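PDB 2W1K: putative sortase from Streptococcus pneumoniae, which probably acts as a pilus-associated class C sortase, a cysteine transpeptidase that links pilin subunits covalently into the fibres on the pneumococcal surface. Local coordinates for residues L29-N32 against Q33-A36; C175-I178 against P179-N182; Y195-D199 against P200-A204. One frame throughout, in Å; residues are numbered along the deposited sequence.

Contact 1 of 3, residues L29-N32 against Q33-A36; sequences LAYN and QRLA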
ATOM      1  N   LEU A  29      -8.329   2.869 -12.104  1.00 24.22           N
ATOM      2  CA  LEU A  29      -9.010   4.170 -12.302  1.00 25.34           C
ATOM      3  C   LEU A  29     -10.512   4.036 -11.967  1.00 24.02           C
ATOM      4  O   LEU A  29     -11.015   4.883 -11.261  1.00 23.34           O
ATOM      5  CB  LEU A  29      -8.915   4.647 -13.781  1.00 21.70           C
ATOM      6  CG  LEU A  29      -9.432   6.057 -14.018  1.00 27.11           C
ATOM      7  CD1 LEU A  29      -8.727   7.085 -13.120  1.00 25.61           C
ATOM      8  CD2 LEU A  29      -9.212   6.364 -15.556  1.00 25.60           C
ATOM      9  N   ALA A  30     -11.193   3.001 -12.531  1.00 23.47           N
ATOM     10  CA  ALA A  30     -12.619   2.713 -12.347  1.00 23.88           C
ATOM     11  C   ALA A  30     -12.925   2.564 -10.909  1.00 25.60           C
ATOM     12  O   ALA A  30     -13.933   3.099 -10.378  1.00 26.45           O
ATOM     13  CB  ALA A  30     -13.062   1.395 -13.054  1.00 23.94           C
ATOM     14  N   TYR A  31     -12.086   1.798 -10.226  1.00 27.58           N
ATOM     15  CA  TYR A  31     -12.339   1.660  -8.824  1.00 26.12           C
ATOM     16  C   TYR A  31     -12.247   3.031  -8.110  1.00 28.09           C
ATOM     17  O   TYR A  31     -13.074   3.344  -7.207  1.00 25.44           O
ATOM     18  CB  TYR A  31     -11.275   0.761  -8.248  1.00 27.61           C
ATOM     19  CG  TYR A  31     -11.364   0.581  -6.702  1.00 28.63           C
ATOM     20  CD1 TYR A  31     -10.681   1.453  -5.846  1.00 25.99           C
ATOM     21  CD2 TYR A  31     -12.036  -0.528  -6.137  1.00 24.62           C
ATOM     22  CE1 TYR A  31     -10.716   1.267  -4.479  1.00 26.69           C
ATOM     23  CE2 TYR A  31     -12.094  -0.715  -4.740  1.00 25.95           C
ATOM     24  CZ  TYR A  31     -11.425   0.176  -3.915  1.00 23.34           C
ATOM     25  OH  TYR A  31     -11.403   0.056  -2.501  1.00 27.54           O
ATOM     26  N   ASN A  32     -11.212   3.845  -8.447  1.00 28.00           N
ATOM     27  CA  ASN A  32     -11.117   5.128  -7.745  1.00 28.35           C
ATOM     28  C   ASN A  32     -12.373   6.001  -8.018  1.00 28.19           C
ATOM     29  O   ASN A  32     -12.789   6.728  -7.146  1.00 27.54           O
ATOM     30  CB  ASN A  32      -9.776   5.871  -8.061  1.00 27.78           C
ATOM     31  CG  ASN A  32      -8.580   5.232  -7.345  1.00 27.17           C
ATOM     32  OD1 ASN A  32      -8.763   4.235  -6.656  1.00 25.29           O
ATOM     33  ND2 ASN A  32      -7.349   5.820  -7.466  1.00 20.99           N
ATOM     34  N   GLN A  33     -12.963   5.892  -9.226  1.00 28.43           N
ATOM     35  CA  GLN A  33     -14.060   6.725  -9.678  1.00 29.97           C
ATOM     36  C   GLN A  33     -15.277   6.352  -8.889  1.00 31.44           C
ATOM     37  O   GLN A  33     -16.005   7.251  -8.515  1.00 30.19           O
ATOM     38  CB  GLN A  33     -14.393   6.573 -11.180  1.00 30.72           C
ATOM     39  CG  GLN A  33     -13.235   7.038 -12.178  1.00 38.40           C
ATOM     40  CD  GLN A  33     -13.143   8.580 -12.505  1.00 44.14           C
ATOM     41  OE1 GLN A  33     -12.196   9.302 -12.003  1.00 42.40           O
ATOM     42  NE2 GLN A  33     -14.129   9.101 -13.342  1.00 43.97           N
ATOM     43  N   ARG A  34     -15.481   5.056  -8.563  1.00 31.07           N
ATOM     44  CA  ARG A  34     -16.681   4.674  -7.778  1.00 32.83           C
ATOM     45  C   ARG A  34     -16.693   5.090  -6.332  1.00 35.09           C
ATOM     46  O   ARG A  34     -17.781   5.076  -5.699  1.00 35.72           O
ATOM     47  CB  ARG A  34     -16.934   3.167  -7.769  1.00 32.21           C
ATOM     48  CG  ARG A  34     -16.936   2.526  -9.089  1.00 32.53           C
ATOM     49  CD  ARG A  34     -17.344   1.080  -9.101  1.00 28.09           C
ATOM     50  NE  ARG A  34     -16.462   0.131  -8.389  1.00 30.39           N
ATOM     51  CZ  ARG A  34     -15.446  -0.497  -8.965  1.00 27.63           C
ATOM     52  NH1 ARG A  34     -15.155  -0.222 -10.247  1.00 26.49           N
ATOM     53  NH2 ARG A  34     -14.753  -1.388  -8.293  1.00 30.72           N
ATOM     54  N   LEU A  35     -15.528   5.405  -5.747  1.00 35.88           N
ATOM     55  CA  LEU A  35     -15.497   5.859  -4.342  1.00 37.39           C
ATOM     56  C   LEU A  35     -16.279   7.131  -3.973  1.00 41.01           C
ATOM     57  O   LEU A  35     -16.715   7.273  -2.804  1.00 39.90           O
ATOM     58  CB  LEU A  35     -14.064   6.169  -3.944  1.00 37.00           C
ATOM     59  CG  LEU A  35     -13.086   5.014  -3.959  1.00 33.97           C
ATOM     60  CD1 LEU A  35     -11.698   5.607  -3.620  1.00 30.81           C
ATOM     61  CD2 LEU A  35     -13.553   3.951  -2.959  1.00 33.03           C
ATOM     62  N   ALA A  36     -16.423   8.103  -4.873  1.00 44.70           N
ATOM     63  CA  ALA A  36     -17.418   9.200  -4.503  1.00 51.67           C
ATOM     64  C   ALA A  36     -18.722   8.573  -3.824  1.00 54.69           C
ATOM     65  O   ALA A  36     -19.018   8.813  -2.606  1.00 56.43           O
ATOM     66  CB  ALA A  36     -17.783  10.182  -5.719  1.00 50.39           C
TER
HETATM   67  O   HOH W   1     -10.282   8.105 -10.384  1.00 53.68           O

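Contact 2 of 3, residues C175-I178 against P179-N182; sequences CDPI and PTFN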
ATOM      1  N   CYS A 175      -1.140  -1.283  14.034  1.00 32.80           N
ATOM      2  CA  CYS A 175      -1.668  -1.161  15.396  1.00 33.41           C
ATOM      3  C   CYS A 175      -0.645  -0.551  16.371  1.00 31.90           C
ATOM      4  O   CYS A 175       0.566  -0.714  16.225  1.00 32.19           O
ATOM      5  CB  CYS A 175      -2.248  -2.508  15.874  1.00 34.66           C
ATOM      6  SG  CYS A 175      -3.772  -2.860  14.983  1.00 38.36           S
ATOM      7  N   ASP A 176      -1.117   0.183  17.357  1.00 31.71           N
ATOM      8  CA  ASP A 176      -0.195   0.802  18.300  1.00 31.26           C
ATOM      9  C   ASP A 176      -0.971   1.019  19.636  1.00 32.40           C
ATOM     10  O   ASP A 176      -2.170   1.292  19.640  1.00 31.18           O
ATOM     11  CB  ASP A 176       0.298   2.108  17.661  1.00 32.20           C
ATOM     12  CG  ASP A 176       1.321   2.863  18.500  1.00 36.45           C
ATOM     13  OD1 ASP A 176       2.503   2.436  18.582  1.00 34.90           O
ATOM     14  OD2 ASP A 176       0.934   3.916  19.097  1.00 45.21           O
ATOM     15  N   PRO A 177      -0.276   0.926  20.798  1.00 32.58           N
ATOM     16  CA  PRO A 177       1.114   0.540  20.970  1.00 32.84           C
ATOM     17  C   PRO A 177       1.153  -0.974  21.297  1.00 33.92           C
ATOM     18  O   PRO A 177       0.099  -1.602  21.448  1.00 32.17           O
ATOM     19  CB  PRO A 177       1.552   1.411  22.125  1.00 31.91           C
ATOM     20  CG  PRO A 177       0.306   1.412  22.992  1.00 33.18           C
ATOM     21  CD  PRO A 177      -0.861   1.469  22.029  1.00 30.88           C
ATOM     22  N   ILE A 178       2.335  -1.573  21.277  1.00 34.11           N
ATOM     23  CA  ILE A 178       2.493  -2.971  21.646  1.00 33.95           C
ATOM     24  C   ILE A 178       2.394  -2.974  23.166  1.00 34.29           C
ATOM     25  O   ILE A 178       3.055  -2.089  23.796  1.00 34.28           O
ATOM     26  CB  ILE A 178       3.953  -3.363  21.275  1.00 35.64           C
ATOM     27  CG1 ILE A 178       4.153  -3.161  19.752  1.00 38.17           C
ATOM     28  CG2 ILE A 178       4.308  -4.727  21.694  1.00 33.67           C
ATOM     29  CD1 ILE A 178       5.521  -3.522  19.246  1.00 42.01           C
ATOM     30  N   PRO A 179       1.609  -3.928  23.798  1.00 33.45           N
ATOM     31  CA  PRO A 179       0.753  -4.974  23.192  1.00 32.72           C
ATOM     32  C   PRO A 179      -0.749  -4.644  23.160  1.00 33.64           C
ATOM     33  O   PRO A 179      -1.579  -5.515  22.849  1.00 32.21           O
ATOM     34  CB  PRO A 179       0.897  -6.131  24.163  1.00 32.58           C
ATOM     35  CG  PRO A 179       0.707  -5.357  25.583  1.00 31.95           C
ATOM     36  CD  PRO A 179       1.582  -4.027  25.299  1.00 32.97           C
ATOM     37  N   THR A 180      -1.077  -3.406  23.474  1.00 34.17           N
ATOM     38  CA  THR A 180      -2.414  -3.010  23.727  1.00 35.84           C
ATOM     39  C   THR A 180      -3.154  -2.833  22.443  1.00 36.27           C
ATOM     40  O   THR A 180      -4.311  -3.202  22.397  1.00 37.69           O
ATOM     41  CB  THR A 180      -2.403  -1.664  24.418  1.00 36.89           C
ATOM     42  OG1 THR A 180      -1.557  -1.745  25.571  1.00 42.83           O
ATOM     43  CG2 THR A 180      -3.744  -1.353  24.921  1.00 42.11           C
ATOM     44  N   PHE A 181      -2.528  -2.181  21.453  1.00 32.82           N
ATOM     45  CA  PHE A 181      -3.017  -2.143  20.101  1.00 32.98           C
ATOM     46  C   PHE A 181      -4.374  -1.524  20.050  1.00 32.09           C
ATOM     47  O   PHE A 181      -5.187  -1.903  19.249  1.00 30.11           O
ATOM     48  CB  PHE A 181      -3.061  -3.553  19.467  1.00 33.10           C
ATOM     49  CG  PHE A 181      -1.694  -4.142  19.264  1.00 33.02           C
ATOM     50  CD1 PHE A 181      -0.661  -3.317  18.909  1.00 33.56           C
ATOM     51  CD2 PHE A 181      -1.462  -5.482  19.397  1.00 33.82           C
ATOM     52  CE1 PHE A 181       0.559  -3.775  18.682  1.00 32.56           C
ATOM     53  CE2 PHE A 181      -0.192  -5.952  19.226  1.00 35.50           C
ATOM     54  CZ  PHE A 181       0.807  -5.066  18.831  1.00 32.76           C
ATOM     55  N   ASN A 182      -4.622  -0.603  20.936  1.00 31.86           N
ATOM     56  CA  ASN A 182      -5.894  -0.051  20.963  1.00 34.17           C
ATOM     57  C   ASN A 182      -5.945   1.247  20.151  1.00 34.99           C
ATOM     58  O   ASN A 182      -6.985   1.927  20.066  1.00 35.30           O
ATOM     59  CB  ASN A 182      -6.316   0.144  22.415  1.00 35.70           C
ATOM     60  CG  ASN A 182      -5.512   1.173  23.141  1.00 39.42           C
ATOM     61  OD1 ASN A 182      -4.252   1.221  23.097  1.00 44.99           O
ATOM     62  ND2 ASN A 182      -6.239   1.991  23.910  1.00 45.47           N
TER

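Contact 3 of 3, residues Y195-D199 against P200-A204; sequences YQKSD and PQTAA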
ATOM      1  N   TYR A 195       9.093   6.141 -12.055  1.00 27.26           N
ATOM      2  CA  TYR A 195      10.095   5.720 -12.989  1.00 28.16           C
ATOM      3  C   TYR A 195       9.530   4.655 -13.841  1.00 28.35           C
ATOM      4  O   TYR A 195       8.905   3.711 -13.323  1.00 30.75           O
ATOM      5  CB  TYR A 195      11.307   5.164 -12.211  1.00 29.45           C
ATOM      6  CG  TYR A 195      11.876   6.212 -11.205  1.00 30.13           C
ATOM      7  CD1 TYR A 195      12.777   7.226 -11.625  1.00 33.29           C
ATOM      8  CD2 TYR A 195      11.491   6.218  -9.844  1.00 36.02           C
ATOM      9  CE1 TYR A 195      13.244   8.228 -10.739  1.00 29.70           C
ATOM     10  CE2 TYR A 195      11.995   7.253  -8.929  1.00 36.80           C
ATOM     11  CZ  TYR A 195      12.891   8.214  -9.412  1.00 33.77           C
ATOM     12  OH  TYR A 195      13.437   9.211  -8.605  1.00 42.77           O
ATOM     13  N   GLN A 196       9.802   4.740 -15.150  1.00 27.06           N
ATOM     14  CA  GLN A 196       9.436   3.688 -16.073  1.00 28.51           C
ATOM     15  C   GLN A 196      10.563   2.709 -16.101  1.00 28.36           C
ATOM     16  O   GLN A 196      11.706   3.116 -16.260  1.00 26.34           O
ATOM     17  CB  GLN A 196       9.354   4.276 -17.519  1.00 30.74           C
ATOM     18  CG  GLN A 196       8.350   5.502 -17.590  1.00 29.27           C
ATOM     19  CD  GLN A 196       6.912   4.998 -17.185  1.00 29.58           C
ATOM     20  OE1 GLN A 196       6.390   4.038 -17.758  1.00 29.29           O
ATOM     21  NE2 GLN A 196       6.287   5.705 -16.277  1.00 25.68           N
ATOM     22  N   LYS A 197      10.219   1.443 -16.108  1.00 27.69           N
ATOM     23  CA  LYS A 197      11.220   0.425 -16.087  1.00 30.92           C
ATOM     24  C   LYS A 197      11.829   0.311 -17.491  1.00 31.88           C
ATOM     25  O   LYS A 197      12.861  -0.306 -17.683  1.00 32.48           O
ATOM     26  CB  LYS A 197      10.621  -0.900 -15.629  1.00 32.46           C
ATOM     27  CG  LYS A 197      10.233  -0.903 -14.091  1.00 31.92           C
ATOM     28  CD  LYS A 197       9.702  -2.303 -13.738  1.00 33.10           C
ATOM     29  CE  LYS A 197       9.440  -2.444 -12.277  1.00 30.85           C
ATOM     30  NZ  LYS A 197       9.135  -3.943 -11.958  1.00 32.50           N
ATOM     31  N   SER A 198      11.215   0.954 -18.462  1.00 30.69           N
ATOM     32  CA  SER A 198      11.789   1.021 -19.805  1.00 32.26           C
ATOM     33  C   SER A 198      12.932   2.058 -19.871  1.00 32.81           C
ATOM     34  O   SER A 198      13.717   2.003 -20.802  1.00 34.02           O
ATOM     35  CB  SER A 198      10.710   1.338 -20.845  1.00 31.44           C
ATOM     36  OG  SER A 198      10.226   2.669 -20.625  1.00 35.63           O
ATOM     37  N   ASP A 199      13.048   2.963 -18.884  1.00 31.66           N
ATOM     38  CA  ASP A 199      14.112   3.946 -18.823  1.00 32.87           C
ATOM     39  C   ASP A 199      15.379   3.369 -18.163  1.00 32.43           C
ATOM     40  O   ASP A 199      15.356   2.963 -17.029  1.00 31.52           O
ATOM     41  CB  ASP A 199      13.637   5.153 -18.014  1.00 33.59           C
ATOM     42  CG  ASP A 199      14.692   6.297 -17.922  1.00 39.98           C
ATOM     43  OD1 ASP A 199      15.902   6.108 -17.593  1.00 37.11           O
ATOM     44  OD2 ASP A 199      14.258   7.484 -18.190  1.00 49.81           O
ATOM     45  N   PRO A 200      16.539   3.433 -18.864  1.00 31.67           N
ATOM     46  CA  PRO A 200      17.766   2.874 -18.234  1.00 30.35           C
ATOM     47  C   PRO A 200      18.063   3.415 -16.781  1.00 30.88           C
ATOM     48  O   PRO A 200      18.708   2.702 -16.028  1.00 28.13           O
ATOM     49  CB  PRO A 200      18.901   3.242 -19.216  1.00 30.37           C
ATOM     50  CG  PRO A 200      18.155   3.751 -20.448  1.00 29.73           C
ATOM     51  CD  PRO A 200      16.777   4.129 -20.141  1.00 28.91           C
ATOM     52  N   GLN A 201      17.669   4.631 -16.395  1.00 29.87           N
ATOM     53  CA  GLN A 201      17.985   5.074 -15.042  1.00 31.94           C
ATOM     54  C   GLN A 201      17.185   4.270 -13.996  1.00 32.90           C
ATOM     55  O   GLN A 201      17.532   4.252 -12.805  1.00 32.04           O
ATOM     56  CB  GLN A 201      17.743   6.551 -14.812  1.00 31.49           C
ATOM     57  CG  GLN A 201      18.894   7.381 -15.423  1.00 38.32           C
ATOM     58  CD  GLN A 201      18.800   8.894 -15.198  1.00 41.97           C
ATOM     59  OE1 GLN A 201      19.693   9.632 -15.614  1.00 49.37           O
ATOM     60  NE2 GLN A 201      17.733   9.363 -14.577  1.00 40.80           N
ATOM     61  N   THR A 202      16.169   3.561 -14.447  1.00 31.97           N
ATOM     62  CA  THR A 202      15.269   2.923 -13.490  1.00 32.31           C
ATOM     63  C   THR A 202      15.931   1.758 -12.772  1.00 32.48           C
ATOM     64  O   THR A 202      15.577   1.444 -11.637  1.00 33.18           O
ATOM     65  CB  THR A 202      13.887   2.618 -14.073  1.00 32.12           C
ATOM     66  OG1 THR A 202      13.308   3.875 -14.485  1.00 33.45           O
ATOM     67  CG2 THR A 202      12.969   2.002 -12.998  1.00 26.43           C
ATOM     68  N   ALA A 203      16.953   1.237 -13.412  1.00 30.93           N
ATOM     69  CA  ALA A 203      17.644   0.073 -12.941  1.00 31.80           C
ATOM     70  C   ALA A 203      18.280   0.288 -11.545  1.00 32.14           C
ATOM     71  O   ALA A 203      18.188  -0.617 -10.712  1.00 33.15           O
ATOM     72  CB  ALA A 203      18.748  -0.372 -13.944  1.00 29.64           C
ATOM     73  N   ALA A 204      18.933   1.444 -11.326  1.00 29.98           N
ATOM     74  CA  ALA A 204      19.405   1.780  -9.975  1.00 31.65           C
ATOM     75  C   ALA A 204      18.258   1.897  -8.915  1.00 31.69           C
ATOM     76  O   ALA A 204      18.497   1.602  -7.751  1.00 33.31           O
ATOM     77  CB  ALA A 204      20.218   3.046 -10.003  1.00 28.42           C
TER

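Contact 1 of 3, residues L29-N32 against Q33-A36
Q33 and R34 are tied to L29 and A30 by two i to i+4 backbone hydrogen bonds, Q33 N to L29 O at 3.0 Å and R34 N to A30 O at 3.1 Å. Both amides also lean weakly to the carbonyl three residues back, A30 O for Q33 and Y31 O for R34, and L35 N has an i to i+3 bond, likewise weak, to N32 O at 3.3 Å. These residues lie in the C-terminal part of helix 18-34. The R34 chain bends at chi3 (-65°), which lays one guanidinium face over Y31 CA while NH2 comes within 3.6 Å of Y31 CD2. The guanidinium and ring planes are 85° apart, which excludes a parallel stack, and NH2 gives its hydrogen bond to Y54 O. A water donates to Q33 OE1 at 2.8 Å and more weakly to L29 O. The apolar contact is slight, with L35 CD2 4.2 Å from Y31 CE1. Beyond the helix, Y31 OH is hydrogen-bonded to D95 and G96, N32 OD1 accepts from L99 N, and the Y31 ring lies nearly parallel to that of Y54.

Contact 2 of 3, residues C175-I178 against P179-N182
F181 packs back against C175, P177 and I178 in the loop that joins strands 168-176 and 183-196 of the sortase fold. C175 ends a TLITC sequence that matches the sortase TLXTC signature, whose cysteine is the nucleophile in the family, so the aromatic probably sits beside the active site. From the F181 backbone, CB meets C175 CB at 3.8 Å. With chi1 at -67°, CG stands beside the backbone N, and the ring turns back along the incoming chain. CD1 is then 3.5 Å from C175 CB and 3.2 Å from P177 O. Next along the ring, CE1 comes to 3.6 Å from I178 CA and 3.8 Å from I178 CG1, the two side chains running side by side in the same direction. P179 C lies over one ring face near its rim, while D176 N approaches the edge close to the ring plane. The backbone closes the turn independently: F181 N donates to P177 O at 2.7 Å, with an N-H...O angle of 147°. The peptide bonds before P177 and before P179 are both cis. Outside the loop, R114 NH1 bridges C175 O and D176 OD1, the latter as a salt bridge, and R184 NH1 donates to F181 O. N182 OD1 lies 3.6 Å from P177 CD.

Contact 3 of 3, residues Y195-D199 against P200-A204
Two first torsions bring T202 and D199 to the backbones they grip. T202 has chi1 at -60°, which sets OG1 beside its own N and directs it to Q196 O, whereas D199 has CG opposite its N (chi1 -178°), which turns the carboxylate towards the Q201 amide. T202 OG1 donates to Q196 O at a short 2.5 Å, from one face of the Q196 carbonyl, well out of its plane. D199 N donates to the same oxygen at 3.0 Å from the opposite face, so this one carbonyl is held between two donors. The threonine is buried: besides its bond, OG1 lies 3.3 Å from Y195 CB, and its methyl CG2 is 3.7 Å from that same carbon. K197 crosses T202 at about a right angle, with CG 4.1 Å from T202 CG2. Its amino end continues to a salt bridge with D137, and Y195 OH is hydrogen-bonded to E144, so both flanking side chains also reach strands 133-137 and 141-153. Ahead of the helix, Q201 N donates to D199 OD1 at 2.6 Å on the anti lone pair, and T202 N donates to D199 O at 2.8 Å with a nearly straight N-H...O angle of 163°. The first bond closes an Asx turn with proline in the middle, and the second closes a type I beta turn; together they form an Asx-Pro turn whose aspartate caps the entry to helix 202-209.

From the N terminus, contact 1 comes first; it lies along the C-terminal part of helix 18-34 and closes no loop. Contact 2 follows much later, turning the chain between strands 168-176 and 183-196, which are antiparallel neighbours in the sheet. Strand 183-196 then leads from contact 2 to contact 3, where the chain turns into helix 202-209. The three lie in series: none nests in or crosses another, and none touches another. Contacts 2 and 3 sit on opposite sides of the chain's centre, their centres about 39 Å apart. Contact 1 is about 32 Å from contact 2 and 29 Å from contact 3, centre to centre.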